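Long-range contacts in short-chain dehydrogenase/reductase SDR (Burkholderia phymatum, PDB 5IG2), which binds NAD and probably catalyses NAD(P)-dependent oxidoreduction at a CH-OH group of its substrate: residues G104-E109 / P220-L225; A143-N148 / G190-C195; F10-K15 / A252-R257; L174-Y179 / R256-L261; K91-F96 / L138-A143. All blocks are in the same frame, centred on the assembly; numbering follows the deposited sequence. Where two conformers were deposited one is given.

Interaction 1: residues G104-E109 / P220-L225; sequences GGFLWE and PTRSQL
Gly105 and Gln224 bring their CA atoms within 3.9 Å where the loop 104-109 meets the first turn of the helix starting at Arg222. Glycine suits position 105: at its positive phi a CB would jam against the preceding carbonyl and clash with Gln224 CG. Glu109, extended beyond CG, lays one oxygen between two hydroxyls: OE1 accepts from Ser223 OG at 2.6 Å and from Thr221 OG1 at 2.7 Å, the donors arriving from opposite faces of the carboxylate plane. Ser223 OG, set between its backbone N and carbonyl carbon (chi1 85°), also accepts a nearly straight bond from Phe106 N at 2.8 Å. Ser223 CB lies over the centre of the Phe106 ring, a CH-pi contact 3.6 Å from the centroid. Thr221 is the N-cap and forms a capping box with Gln224: Gln224 N donates a hydrogen bond to Thr221 OG1, while Thr221 N bonds Gln224 OE1 at 2.9 Å. One water links Gln224 NE2 to Phe106 O; another joins Glu109 OE2 to Ser223 N. Leu107 N bonds Asp181 of the second subunit. The carboxylate thus gathers hydroxyls at the helix's N-terminal end, where the helix dipole would be expected to favour its negative charge.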
# COMPACT_ATOMS: atom_id res chain seq x y z
N GLY B 104 46.59 12.29 -25.18
CA GLY B 104 47.32 11.04 -25.03
C GLY B 104 47.61 10.39 -26.37
O GLY B 104 47.27 10.92 -27.43
N GLY B 105 48.23 9.22 -26.29
CA GLY B 105 48.65 8.49 -27.46
C GLY B 105 50.16 8.41 -27.55
O GLY B 105 50.89 9.13 -26.87
N PHE B 106 50.63 7.47 -28.38
CA PHE B 106 52.06 7.35 -28.66
C PHE B 106 52.64 8.73 -28.94
O PHE B 106 52.08 9.50 -29.72
CB PHE B 106 52.30 6.45 -29.87
CG PHE B 106 52.03 4.99 -29.63
CD1 PHE B 106 52.02 4.47 -28.34
CD2 PHE B 106 51.80 4.14 -30.70
CE1 PHE B 106 51.77 3.12 -28.13
CE2 PHE B 106 51.55 2.79 -30.50
CZ PHE B 106 51.54 2.27 -29.21
N LEU B 107 53.78 9.02 -28.31
CA LEU B 107 54.26 10.40 -28.26
C LEU B 107 54.42 11.00 -29.65
O LEU B 107 54.03 12.15 -29.89
CB LEU B 107 55.57 10.48 -27.49
CG LEU B 107 55.98 11.90 -27.13
CD1 LEU B 107 54.91 12.56 -26.23
CD2 LEU B 107 57.35 11.88 -26.45
N TRP B 108 54.98 10.24 -30.60
CA TRP B 108 55.25 10.76 -31.94
C TRP B 108 53.99 10.91 -32.79
O TRP B 108 54.04 11.58 -33.83
CB TRP B 108 56.25 9.85 -32.68
CG TRP B 108 55.76 8.44 -32.79
CD1 TRP B 108 55.00 7.89 -33.80
CD2 TRP B 108 55.98 7.38 -31.85
NE1 TRP B 108 54.74 6.57 -33.54
CE2 TRP B 108 55.33 6.23 -32.34
CE3 TRP B 108 56.67 7.30 -30.63
CZ2 TRP B 108 55.35 5.01 -31.66
CZ3 TRP B 108 56.68 6.09 -29.95
CH2 TRP B 108 56.03 4.96 -30.47
N GLU B 109 52.87 10.30 -32.40
CA GLU B 109 51.65 10.45 -33.19
C GLU B 109 50.91 11.75 -32.90
O GLU B 109 50.03 12.11 -33.69
CB GLU B 109 50.71 9.27 -32.92
CG GLU B 109 51.26 7.96 -33.42
CD GLU B 109 50.32 6.80 -33.17
OE1 GLU B 109 49.44 6.93 -32.30
OE2 GLU B 109 50.47 5.76 -33.83
N PRO B 220 41.81 10.60 -35.07
CA PRO B 220 42.61 10.07 -33.97
C PRO B 220 43.13 8.67 -34.29
O PRO B 220 42.48 7.89 -34.99
CB PRO B 220 41.63 10.05 -32.79
CG PRO B 220 40.50 10.98 -33.21
CD PRO B 220 40.41 10.82 -34.69
N THR B 221 44.32 8.36 -33.78
CA THR B 221 44.94 7.07 -34.04
C THR B 221 44.44 6.02 -33.04
O THR B 221 43.80 6.34 -32.04
CB THR B 221 46.46 7.16 -33.94
OG1 THR B 221 46.83 7.46 -32.60
CG2 THR B 221 47.00 8.24 -34.88
N ARG B 222 44.76 4.76 -33.33
CA ARG B 222 44.46 3.67 -32.40
C ARG B 222 44.99 3.96 -30.99
O ARG B 222 44.26 3.87 -30.00
CB ARG B 222 45.03 2.36 -32.93
CG ARG B 222 44.62 1.14 -32.12
CD ARG B 222 45.61 -0.00 -32.30
NE ARG B 222 46.95 0.43 -31.90
CZ ARG B 222 47.34 0.61 -30.64
NH1 ARG B 222 48.57 1.00 -30.38
NH2 ARG B 222 46.49 0.39 -29.63
N SER B 223 46.27 4.33 -30.88
CA SER B 223 46.84 4.55 -29.55
C SER B 223 46.23 5.78 -28.88
O SER B 223 46.16 5.84 -27.65
CB SER B 223 48.37 4.67 -29.64
OG SER B 223 48.80 5.99 -29.96
N GLN B 224 45.80 6.77 -29.66
CA GLN B 224 45.15 7.92 -29.06
C GLN B 224 43.77 7.55 -28.52
O GLN B 224 43.41 7.94 -27.41
CB GLN B 224 45.06 9.06 -30.07
CG GLN B 224 46.44 9.60 -30.41
CD GLN B 224 46.48 10.47 -31.65
OE1 GLN B 224 45.50 10.58 -32.39
NE2 GLN B 224 47.65 11.10 -31.89
N LEU B 225 43.01 6.77 -29.29
CA LEU B 225 41.72 6.29 -28.81
C LEU B 225 41.88 5.48 -27.53
O LEU B 225 41.10 5.64 -26.58
CB LEU B 225 41.04 5.44 -29.89
CG LEU B 225 40.61 6.20 -31.14
CD1 LEU B 225 40.27 5.22 -32.25
CD2 LEU B 225 39.44 7.11 -30.84
O HOH W 1 49.59 10.55 -29.81
O HOH W 2 48.30 4.32 -32.98

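Interaction 2: residues A143-N148 / G190-C195; sequences AAHIVN and GCSLLC
Ala144 and Gly190 begin a ladder of five backbone hydrogen bonds between two parallel strands: Gly190 N to Ala144 O, Ile146 N to Gly190 O, Ser192 N to Ile146 O, Asn148 N to Ser192 O and Leu194 N to Asn148 O, all between 2.9 and 3.1 Å. The segment axes are 21° from parallel. CA-H...O contacts supplement the ladder, such as His145 CA to Gly190 O at 3.3 Å.

Among polar side chains, His145 NE2 donates to Ser192 OG at 2.7 Å, the oxygen lying in the ring plane. With CG anti to its backbone N (chi1 -151°), the imidazole leans across the neighbouring strand, one face over Gly190 C and Cys191 N; ND1 is 3.3 Å from Gly190 C. Glycine suits this site because a CB would crowd ND1. Ser192 OG is also hydrogen-bonded to Arg257 O, and buried Asn148 finds partners in Thr175 and Asn97.

Apolar contacts are looser: Ile146 CB lies 4.3 Å from Cys191 CB on one face, Val147 CG1 4.4 Å from Leu194 CB. The side chain of Leu194 lies about 6 Å from the bound NAD. Helix 162-185 links these strands, completing a beta-alpha-beta crossover of the Rossmann fold.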
# COMPACT_ATOMS: atom_id res chain seq x y z
N ALA B 143 50.89 37.97 4.26
CA ALA B 143 50.93 36.54 3.99
C ALA B 143 50.16 36.24 2.70
O ALA B 143 49.04 36.71 2.51
CB ALA B 143 50.34 35.75 5.15
N ALA B 144 50.79 35.49 1.81
CA ALA B 144 50.16 35.08 0.57
C ALA B 144 50.77 33.75 0.15
O ALA B 144 51.83 33.36 0.63
CB ALA B 144 50.32 36.14 -0.53
N HIS B 145 50.08 33.06 -0.76
CA HIS B 145 50.48 31.70 -1.12
C HIS B 145 49.97 31.37 -2.52
O HIS B 145 48.83 31.69 -2.86
CB HIS B 145 49.93 30.69 -0.09
CG HIS B 145 50.78 29.47 0.08
ND1 HIS B 145 51.92 29.45 0.85
CD2 HIS B 145 50.63 28.21 -0.42
CE1 HIS B 145 52.44 28.23 0.83
NE2 HIS B 145 51.68 27.47 0.06
N ILE B 146 50.83 30.72 -3.30
CA ILE B 146 50.53 30.28 -4.66
C ILE B 146 50.54 28.75 -4.68
O ILE B 146 51.53 28.13 -4.28
CB ILE B 146 51.54 30.84 -5.66
CG1 ILE B 146 51.49 32.37 -5.67
CG2 ILE B 146 51.34 30.18 -7.04
CD1 ILE B 146 52.64 33.01 -6.40
N VAL B 147 49.45 28.16 -5.18
CA VAL B 147 49.35 26.71 -5.32
C VAL B 147 49.24 26.38 -6.80
O VAL B 147 48.31 26.84 -7.48
CB VAL B 147 48.15 26.14 -4.57
CG1 VAL B 147 48.10 24.65 -4.80
CG2 VAL B 147 48.24 26.47 -3.08
N ASN B 148 50.18 25.56 -7.28
CA ASN B 148 50.17 25.08 -8.66
C ASN B 148 49.74 23.63 -8.69
O ASN B 148 50.31 22.79 -7.97
CB ASN B 148 51.56 25.23 -9.30
CG ASN B 148 51.98 26.68 -9.42
OD1 ASN B 148 51.14 27.59 -9.45
ND2 ASN B 148 53.29 26.91 -9.48
N GLY B 190 54.54 32.39 -0.08
CA GLY B 190 55.02 31.03 -0.18
C GLY B 190 54.34 30.28 -1.30
O GLY B 190 53.56 30.88 -2.06
N CYS B 191 54.60 28.98 -1.44
CA CYS B 191 53.94 28.25 -2.52
C CYS B 191 53.86 26.76 -2.17
O CYS B 191 54.57 26.26 -1.30
CB CYS B 191 54.65 28.48 -3.85
SG CYS B 191 56.32 27.80 -3.95
N SER B 192 52.95 26.07 -2.87
CA SER B 192 52.76 24.63 -2.70
C SER B 192 52.53 23.98 -4.05
O SER B 192 52.13 24.63 -5.03
CB SER B 192 51.57 24.30 -1.78
OG SER B 192 51.74 24.84 -0.47
N LEU B 193 52.75 22.67 -4.09
CA LEU B 193 52.70 21.89 -5.31
C LEU B 193 51.73 20.74 -5.10
O LEU B 193 52.00 19.84 -4.28
CB LEU B 193 54.10 21.37 -5.67
CG LEU B 193 54.24 20.43 -6.87
CD1 LEU B 193 53.81 21.12 -8.17
CD2 LEU B 193 55.67 19.89 -6.97
N LEU B 194 50.62 20.74 -5.84
CA LEU B 194 49.56 19.74 -5.68
C LEU B 194 49.71 18.64 -6.73
O LEU B 194 49.68 18.92 -7.94
CB LEU B 194 48.19 20.41 -5.79
CG LEU B 194 46.97 19.50 -5.76
CD1 LEU B 194 46.89 18.76 -4.43
CD2 LEU B 194 45.71 20.33 -5.98
N CYS B 195 49.85 17.38 -6.28
CA CYS B 195 50.12 16.24 -7.16
C CYS B 195 49.13 15.10 -6.92
O CYS B 195 49.48 14.08 -6.30
CB CYS B 195 51.55 15.73 -6.95
SG CYS B 195 52.84 16.94 -7.35

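Interaction 3: residues F10-K15 / A252-R257; sequences FEFDGK and AIAERR
Phe10 packs against the end of helix 242-254, which closes in a Schellman motif with Arg256, at positive phi, as C-prime residue. Arg256 N bonds Ile253 O and Arg257 N bonds Ala252 O, leaving Ala254 O to accept from Phe10 N at 3.2 Å, in the carbonyl plane and on a lone pair.

Followed outward, Phe10 CB lies 3.7 Å from Ile253 O and over one face of the Arg256 guanidinium. CG stands anti to the backbone N (chi1 -169°), and beyond it the two ring branches have different partners: CD1 faces Ile253 CG2, whereas CD2 is 3.6 Å from Arg256 NH2. Farther out, CE2 comes to 3.9 Å from Ala144 C, and the ring packs on His145 of strand 144-149.

Phe12 joins the same apolar patch. Its CE2 reaches Ala254 CB, and over one face of its ring lies Phe10 CD1; small Ala254 is consistent with the loop's close approach. A type II turn from Phe12 to Lys15, with Gly14 at positive phi, then leads into strand 16-20. Branched Ile253 serves both phenylalanines with one methyl: CG2 lies above the Phe10 ring toward its rim, 4.1 Å from CD1, and meets the Phe12 ring at its edge, 3.8 Å from CE1.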
# COMPACT_ATOMS: atom_id res chain seq x y z
N PHE B 10 48.15 29.92 8.41
CA PHE B 10 47.68 30.80 7.34
C PHE B 10 46.21 31.14 7.56
O PHE B 10 45.39 30.25 7.81
CB PHE B 10 47.87 30.13 5.98
CG PHE B 10 47.67 31.04 4.81
CD1 PHE B 10 46.41 31.24 4.27
CD2 PHE B 10 48.76 31.69 4.23
CE1 PHE B 10 46.24 32.09 3.19
CE2 PHE B 10 48.59 32.53 3.15
CZ PHE B 10 47.33 32.73 2.63
N GLU B 11 45.88 32.43 7.49
CA GLU B 11 44.52 32.90 7.73
C GLU B 11 43.76 33.01 6.41
O GLU B 11 44.27 33.54 5.42
CB GLU B 11 44.55 34.26 8.44
CG GLU B 11 45.20 34.20 9.82
CD GLU B 11 45.67 35.56 10.33
OE1 GLU B 11 45.19 36.61 9.83
OE2 GLU B 11 46.52 35.57 11.25
N PHE B 12 42.54 32.50 6.40
CA PHE B 12 41.71 32.49 5.20
C PHE B 12 40.53 33.45 5.26
O PHE B 12 40.21 34.09 4.25
CB PHE B 12 41.19 31.08 4.93
CG PHE B 12 42.27 30.05 4.73
CD1 PHE B 12 42.90 29.92 3.51
CD2 PHE B 12 42.64 29.22 5.77
CE1 PHE B 12 43.89 28.97 3.33
CE2 PHE B 12 43.63 28.27 5.60
CZ PHE B 12 44.26 28.14 4.37
N ASP B 13 39.86 33.56 6.40
CA ASP B 13 38.62 34.32 6.47
C ASP B 13 38.88 35.78 6.13
O ASP B 13 39.76 36.42 6.71
CB ASP B 13 38.02 34.20 7.87
CG ASP B 13 36.56 34.64 7.92
OD1 ASP B 13 36.11 35.32 6.98
OD2 ASP B 13 35.88 34.30 8.90
N GLY B 14 38.11 36.31 5.17
CA GLY B 14 38.28 37.67 4.70
C GLY B 14 39.37 37.87 3.67
O GLY B 14 39.52 39.00 3.17
N LYS B 15 40.15 36.84 3.34
CA LYS B 15 41.21 36.92 2.34
C LYS B 15 40.67 36.62 0.93
O LYS B 15 39.56 36.10 0.77
CB LYS B 15 42.34 35.95 2.68
CG LYS B 15 42.87 36.10 4.09
CD LYS B 15 43.47 37.46 4.32
CE LYS B 15 44.08 37.55 5.70
NZ LYS B 15 44.72 38.89 5.89
N ALA B 252 47.13 21.66 3.74
CA ALA B 252 48.55 21.87 3.44
C ALA B 252 48.89 23.36 3.42
O ALA B 252 49.93 23.77 3.96
CB ALA B 252 48.92 21.21 2.11
N ILE B 253 48.04 24.18 2.79
CA ILE B 253 48.27 25.62 2.77
C ILE B 253 48.35 26.16 4.19
O ILE B 253 49.22 26.98 4.51
CB ILE B 253 47.16 26.35 1.98
CG1 ILE B 253 47.10 25.89 0.52
CG2 ILE B 253 47.35 27.85 2.07
CD1 ILE B 253 45.84 26.40 -0.18
N ALA B 254 47.43 25.72 5.05
CA ALA B 254 47.38 26.21 6.42
C ALA B 254 48.73 26.05 7.12
O ALA B 254 49.16 26.94 7.86
CB ALA B 254 46.29 25.47 7.19
N GLU B 255 49.41 24.93 6.88
CA GLU B 255 50.72 24.67 7.46
C GLU B 255 51.86 25.00 6.50
O GLU B 255 53.02 24.71 6.80
CB GLU B 255 50.80 23.22 7.93
CG GLU B 255 50.45 22.20 6.88
CD GLU B 255 50.38 20.78 7.43
OE1 GLU B 255 51.32 19.99 7.19
OE2 GLU B 255 49.37 20.46 8.10
N ARG B 256 51.53 25.61 5.36
CA ARG B 256 52.50 26.03 4.35
C ARG B 256 53.40 24.87 3.92
O ARG B 256 54.59 25.04 3.68
CB ARG B 256 53.33 27.22 4.84
CG ARG B 256 52.48 28.49 5.01
CD ARG B 256 53.33 29.67 5.43
NE ARG B 256 52.54 30.89 5.60
CZ ARG B 256 51.89 31.21 6.72
NH1 ARG B 256 51.91 30.39 7.76
NH2 ARG B 256 51.21 32.35 6.80
N ARG B 257 52.80 23.69 3.81
CA ARG B 257 53.54 22.52 3.33
C ARG B 257 53.63 22.56 1.81
O ARG B 257 52.65 22.84 1.13
CB ARG B 257 52.85 21.24 3.79
CG ARG B 257 53.56 19.98 3.33
CD ARG B 257 53.00 18.72 3.97
NE ARG B 257 51.93 18.11 3.18
CZ ARG B 257 50.66 18.08 3.55
NH1 ARG B 257 50.27 18.62 4.70
NH2 ARG B 257 49.76 17.49 2.76

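Interaction 4: residues L174-Y179 / R256-L261; sequences LTETLY and RRFYIL
Tyr259 OH donates to Glu176 OE2 at 2.7 Å, the polar bond that joins the helix segment 174-179 to the segment 256-261. The hydroxyl approaches from above the carboxylate plane, while OE2 sits at the edge of the tyrosine ring; carboxylate and ring planes are 81° apart. The glutamate is extended beyond CG, which carries its buried acid to the hydroxyl. Its other oxygen, OE1, is held by Arg273 in a salt bridge and by Ser157, both of the second subunit, so the negative charge is probably well compensated.

Apolar contacts centre on Phe258, whose CG is anti to its backbone N (chi1 179°) and whose ring points edge-first at the helix. CE1 touches Thr175 CG2 at 3.6 Å, and CE2 meets Glu176 CG at 3.7 Å. Threonine and the aliphatic part of glutamate suit such a flat edge, giving it a methyl on one residue and a methylene on the next. Backbone atoms also lie at this edge: Thr175 O, and Glu176 N at 3.5 Å from Phe258 CZ.

Between the aromatic rings, Tyr179 and Phe258 lie obliquely, centroids 5.4 Å apart and planes at 69°, with Tyr179 CD2 3.7 Å from Phe258 CD1.

Phe258 and Tyr179 also pack on strand 189-194, at Leu193 and Cys191 respectively. The contact therefore seats helix 162-185 against strand 259-260, the outermost of this chain's sheet, and its neighbour, with the second subunit bordering the same helix.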
# COMPACT_ATOMS: atom_id res chain seq x y z
N LEU B 174 59.23 23.95 -11.89
CA LEU B 174 59.10 25.40 -11.79
C LEU B 174 58.60 25.78 -10.41
O LEU B 174 59.03 26.80 -9.85
CB LEU B 174 58.19 25.97 -12.89
CG LEU B 174 56.67 25.94 -12.83
CD1 LEU B 174 56.09 27.04 -11.94
CD2 LEU B 174 56.10 26.08 -14.23
N THR B 175 57.72 24.96 -9.82
CA THR B 175 57.19 25.28 -8.51
C THR B 175 58.24 25.02 -7.43
O THR B 175 58.34 25.80 -6.47
CB THR B 175 55.91 24.48 -8.25
OG1 THR B 175 55.00 24.65 -9.36
CG2 THR B 175 55.21 24.92 -6.94
N GLU B 176 59.01 23.95 -7.57
CA GLU B 176 60.13 23.72 -6.66
C GLU B 176 61.11 24.89 -6.70
O GLU B 176 61.63 25.32 -5.66
CB GLU B 176 60.84 22.41 -7.00
CG GLU B 176 60.04 21.15 -6.66
CD GLU B 176 60.71 19.87 -7.15
OE1 GLU B 176 61.74 19.96 -7.87
OE2 GLU B 176 60.22 18.78 -6.81
N THR B 177 61.39 25.40 -7.91
CA THR B 177 62.30 26.53 -8.01
C THR B 177 61.70 27.78 -7.40
O THR B 177 62.39 28.55 -6.73
CB THR B 177 62.66 26.81 -9.47
OG1 THR B 177 63.02 25.58 -10.11
CG2 THR B 177 63.84 27.78 -9.51
N LEU B 178 60.40 28.01 -7.64
CA LEU B 178 59.72 29.15 -7.05
C LEU B 178 59.81 29.10 -5.53
O LEU B 178 59.95 30.15 -4.87
CB LEU B 178 58.27 29.17 -7.51
CG LEU B 178 57.35 30.25 -6.93
CD1 LEU B 178 57.82 31.64 -7.36
CD2 LEU B 178 55.89 29.99 -7.35
N TYR B 179 59.73 27.90 -4.95
CA TYR B 179 59.86 27.76 -3.50
C TYR B 179 61.18 28.34 -3.02
O TYR B 179 61.22 29.09 -2.03
CB TYR B 179 59.73 26.28 -3.10
CG TYR B 179 60.03 26.02 -1.63
CD1 TYR B 179 61.33 25.77 -1.20
CD2 TYR B 179 59.00 26.04 -0.68
CE1 TYR B 179 61.61 25.55 0.13
CE2 TYR B 179 59.28 25.82 0.67
CZ TYR B 179 60.60 25.57 1.06
OH TYR B 179 60.91 25.33 2.38
N ARG B 256 51.53 25.61 5.36
CA ARG B 256 52.50 26.03 4.35
C ARG B 256 53.40 24.87 3.92
O ARG B 256 54.59 25.04 3.68
CB ARG B 256 53.33 27.22 4.84
CG ARG B 256 52.48 28.49 5.01
CD ARG B 256 53.33 29.67 5.43
NE ARG B 256 52.54 30.89 5.60
CZ ARG B 256 51.89 31.21 6.72
NH1 ARG B 256 51.91 30.39 7.76
NH2 ARG B 256 51.21 32.35 6.80
N ARG B 257 52.80 23.69 3.81
CA ARG B 257 53.54 22.52 3.33
C ARG B 257 53.63 22.56 1.81
O ARG B 257 52.65 22.84 1.13
CB ARG B 257 52.85 21.24 3.79
CG ARG B 257 53.56 19.98 3.33
CD ARG B 257 53.00 18.72 3.97
NE ARG B 257 51.93 18.11 3.18
CZ ARG B 257 50.66 18.08 3.55
NH1 ARG B 257 50.27 18.62 4.70
NH2 ARG B 257 49.76 17.49 2.76
N PHE B 258 54.82 22.25 1.29
CA PHE B 258 55.05 22.39 -0.15
C PHE B 258 54.43 21.25 -0.96
O PHE B 258 53.61 21.48 -1.85
CB PHE B 258 56.55 22.49 -0.45
CG PHE B 258 56.85 22.62 -1.92
CD1 PHE B 258 56.71 23.84 -2.55
CD2 PHE B 258 57.22 21.51 -2.66
CE1 PHE B 258 56.97 23.96 -3.91
CE2 PHE B 258 57.47 21.63 -4.03
CZ PHE B 258 57.34 22.86 -4.65
N TYR B 259 54.83 20.00 -0.69
CA TYR B 259 54.35 18.86 -1.46
C TYR B 259 52.99 18.42 -0.96
O TYR B 259 52.85 18.03 0.21
CB TYR B 259 55.33 17.69 -1.38
CG TYR B 259 56.62 17.91 -2.12
CD1 TYR B 259 56.65 17.86 -3.52
CD2 TYR B 259 57.80 18.18 -1.44
CE1 TYR B 259 57.84 18.06 -4.20
CE2 TYR B 259 58.99 18.39 -2.12
CZ TYR B 259 59.00 18.33 -3.50
OH TYR B 259 60.18 18.53 -4.17
N ILE B 260 52.00 18.41 -1.84
CA ILE B 260 50.68 17.91 -1.49
C ILE B 260 50.41 16.68 -2.34
O ILE B 260 50.03 16.79 -3.51
CB ILE B 260 49.59 18.97 -1.68
CG1 ILE B 260 50.10 20.31 -1.13
CG2 ILE B 260 48.32 18.50 -0.98
CD1 ILE B 260 49.23 21.50 -1.48
N LEU B 261 50.62 15.50 -1.75
CA LEU B 261 50.36 14.22 -2.41
C LEU B 261 49.08 13.68 -1.79
O LEU B 261 49.11 12.99 -0.77
CB LEU B 261 51.52 13.25 -2.24
CG LEU B 261 52.62 13.24 -3.30
CD1 LEU B 261 53.18 14.63 -3.56
CD2 LEU B 261 53.75 12.29 -2.88

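Interaction 5: residues K91-F96 / L138-A143; sequences KVHLLF and LGQNEA
Lys91 NZ and Glu142 OE1 form a salt bridge at 2.8 Å, the oxygen using its syn lone pair and the lysine chain bending at chi2 and chi4 to arrive there. Glu142 bridges two bases: OE2 accepts from His93 NE2 at 2.9 Å, met from above the carboxylate plane with ring and carboxylate planes 50° apart; this is a His-carboxylate hydrogen bond. His93 ND1 in turn is hydrogen-bonded to Val16 N, which is consistent with a neutral ring protonated at NE2, and the two bonds, one at each nitrogen, hold the ring's orientation. The edge of the same ring has Ala143 O near its plane, 3.7 Å from CD2.

Gln140 OE1 accepts from Val92 N at 3.0 Å, while its partner NE2 donates to Val92 O at 3.0 Å, so one primary amide grips both polar groups of a single backbone residue. The two bonds differ in geometry: Val92 N lies in the plane of the Gln140 carbonyl and on a lone pair, whereas NE2 stands above the Val92 carbonyl plane, 44° out of it. Glutamine suits the place because its amide offers an acceptor and a donor side by side, and chi2 of 172° puts CD out toward Val92.

Val92 points its CB away from this contact and packs on Phe133 and Met137 of helix 112-140. Strand 94-97, helix 112-140 and strand 144-149 follow one another as a beta-alpha-beta crossover of the Rossmann fold, and this contact ties the first strand's entrance to the loop that leads into strand 144-149.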
# COMPACT_ATOMS: atom_id res chain seq x y z
N LYS B 91 43.03 43.12 -3.12
CA LYS B 91 44.13 42.27 -2.68
C LYS B 91 44.01 40.93 -3.38
O LYS B 91 42.93 40.54 -3.83
CB LYS B 91 44.12 42.04 -1.16
CG LYS B 91 44.01 43.28 -0.28
CD LYS B 91 45.37 43.89 -0.00
CE LYS B 91 45.29 44.98 1.07
NZ LYS B 91 44.86 44.43 2.40
N VAL B 92 45.12 40.20 -3.44
CA VAL B 92 45.13 38.78 -3.79
C VAL B 92 46.01 38.06 -2.78
O VAL B 92 47.19 38.40 -2.63
CB VAL B 92 45.65 38.53 -5.22
CG1 VAL B 92 45.64 37.04 -5.52
CG2 VAL B 92 44.83 39.30 -6.24
N HIS B 93 45.45 37.08 -2.07
CA HIS B 93 46.20 36.36 -1.05
C HIS B 93 46.48 34.92 -1.40
O HIS B 93 47.50 34.38 -0.97
CB HIS B 93 45.45 36.39 0.28
CG HIS B 93 45.24 37.77 0.80
ND1 HIS B 93 44.02 38.41 0.73
CD2 HIS B 93 46.09 38.65 1.38
CE1 HIS B 93 44.13 39.61 1.27
NE2 HIS B 93 45.38 39.78 1.67
N LEU B 94 45.60 34.29 -2.17
CA LEU B 94 45.73 32.90 -2.54
C LEU B 94 45.51 32.77 -4.04
O LEU B 94 44.50 33.26 -4.56
CB LEU B 94 44.72 32.06 -1.76
CG LEU B 94 44.87 30.55 -1.69
CD1 LEU B 94 46.30 30.16 -1.36
CD2 LEU B 94 43.90 30.01 -0.64
N LEU B 95 46.45 32.13 -4.73
CA LEU B 95 46.34 31.90 -6.16
C LEU B 95 46.44 30.41 -6.43
O LEU B 95 47.42 29.78 -6.02
CB LEU B 95 47.42 32.64 -6.95
CG LEU B 95 47.50 32.29 -8.44
CD1 LEU B 95 46.24 32.76 -9.18
CD2 LEU B 95 48.74 32.90 -9.09
N PHE B 96 45.44 29.86 -7.11
CA PHE B 96 45.45 28.46 -7.55
C PHE B 96 45.64 28.45 -9.06
O PHE B 96 44.69 28.71 -9.80
CB PHE B 96 44.15 27.74 -7.17
CG PHE B 96 43.95 27.54 -5.70
CD1 PHE B 96 43.35 28.51 -4.92
CD2 PHE B 96 44.30 26.34 -5.10
CE1 PHE B 96 43.15 28.31 -3.57
CE2 PHE B 96 44.10 26.14 -3.75
CZ PHE B 96 43.52 27.12 -2.98
N LEU B 138 53.99 40.03 -3.46
CA LEU B 138 55.19 40.51 -2.78
C LEU B 138 55.04 41.97 -2.35
O LEU B 138 55.51 42.36 -1.27
CB LEU B 138 56.41 40.33 -3.68
CG LEU B 138 56.81 38.88 -3.94
CD1 LEU B 138 57.78 38.77 -5.10
CD2 LEU B 138 57.41 38.27 -2.69
N GLY B 139 54.38 42.79 -3.17
CA GLY B 139 54.22 44.19 -2.84
C GLY B 139 53.24 44.48 -1.72
O GLY B 139 53.25 45.59 -1.19
N GLN B 140 52.40 43.51 -1.35
CA GLN B 140 51.38 43.74 -0.34
C GLN B 140 51.92 43.71 1.09
O GLN B 140 51.26 44.24 1.99
CB GLN B 140 50.24 42.73 -0.50
CG GLN B 140 49.37 42.98 -1.72
CD GLN B 140 48.36 41.87 -1.98
OE1 GLN B 140 47.46 42.02 -2.80
NE2 GLN B 140 48.53 40.73 -1.31
N ASN B 141 53.09 43.10 1.33
CA ASN B 141 53.62 42.91 2.68
C ASN B 141 52.64 42.13 3.56
O ASN B 141 52.47 42.42 4.74
CB ASN B 141 53.99 44.23 3.33
CG ASN B 141 55.11 44.93 2.62
OD1 ASN B 141 55.93 44.29 1.97
ND2 ASN B 141 55.16 46.25 2.73
N GLU B 142 51.99 41.13 2.97
CA GLU B 142 51.04 40.30 3.68
C GLU B 142 51.34 38.85 3.37
O GLU B 142 51.95 38.53 2.35
CB GLU B 142 49.59 40.61 3.29
CG GLU B 142 49.09 41.94 3.76
CD GLU B 142 47.64 42.16 3.38
OE1 GLU B 142 47.35 43.21 2.75
OE2 GLU B 142 46.80 41.29 3.68
N ALA B 143 50.89 37.97 4.26
CA ALA B 143 50.93 36.54 3.99
C ALA B 143 50.16 36.24 2.70
O ALA B 143 49.04 36.71 2.51
CB ALA B 143 50.34 35.75 5.15

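In the fold
From the N terminus, interaction 3 closes the widest loop, joining the segment before the first strand to the end of helix 242-254; interactions 1, 2 and 5 nest inside it. Interaction 5 comes next, linking the approach to strand 94-97 with the end of helix 112-140, and interaction 2 follows in series, sharing Ala143 and pairing the next two strands. Interaction 1 encloses interaction 2, crosses 5 and 4, and lies away from the rest, about 18 Å or more between nearest atoms. Interaction 4 crosses 2 and shares Arg256 and Arg257 with 3. Together, interactions 2 to 5 bind helices and the N-terminal segment to one parallel sheet, while 1, 3 and 4 also touch the second subunit.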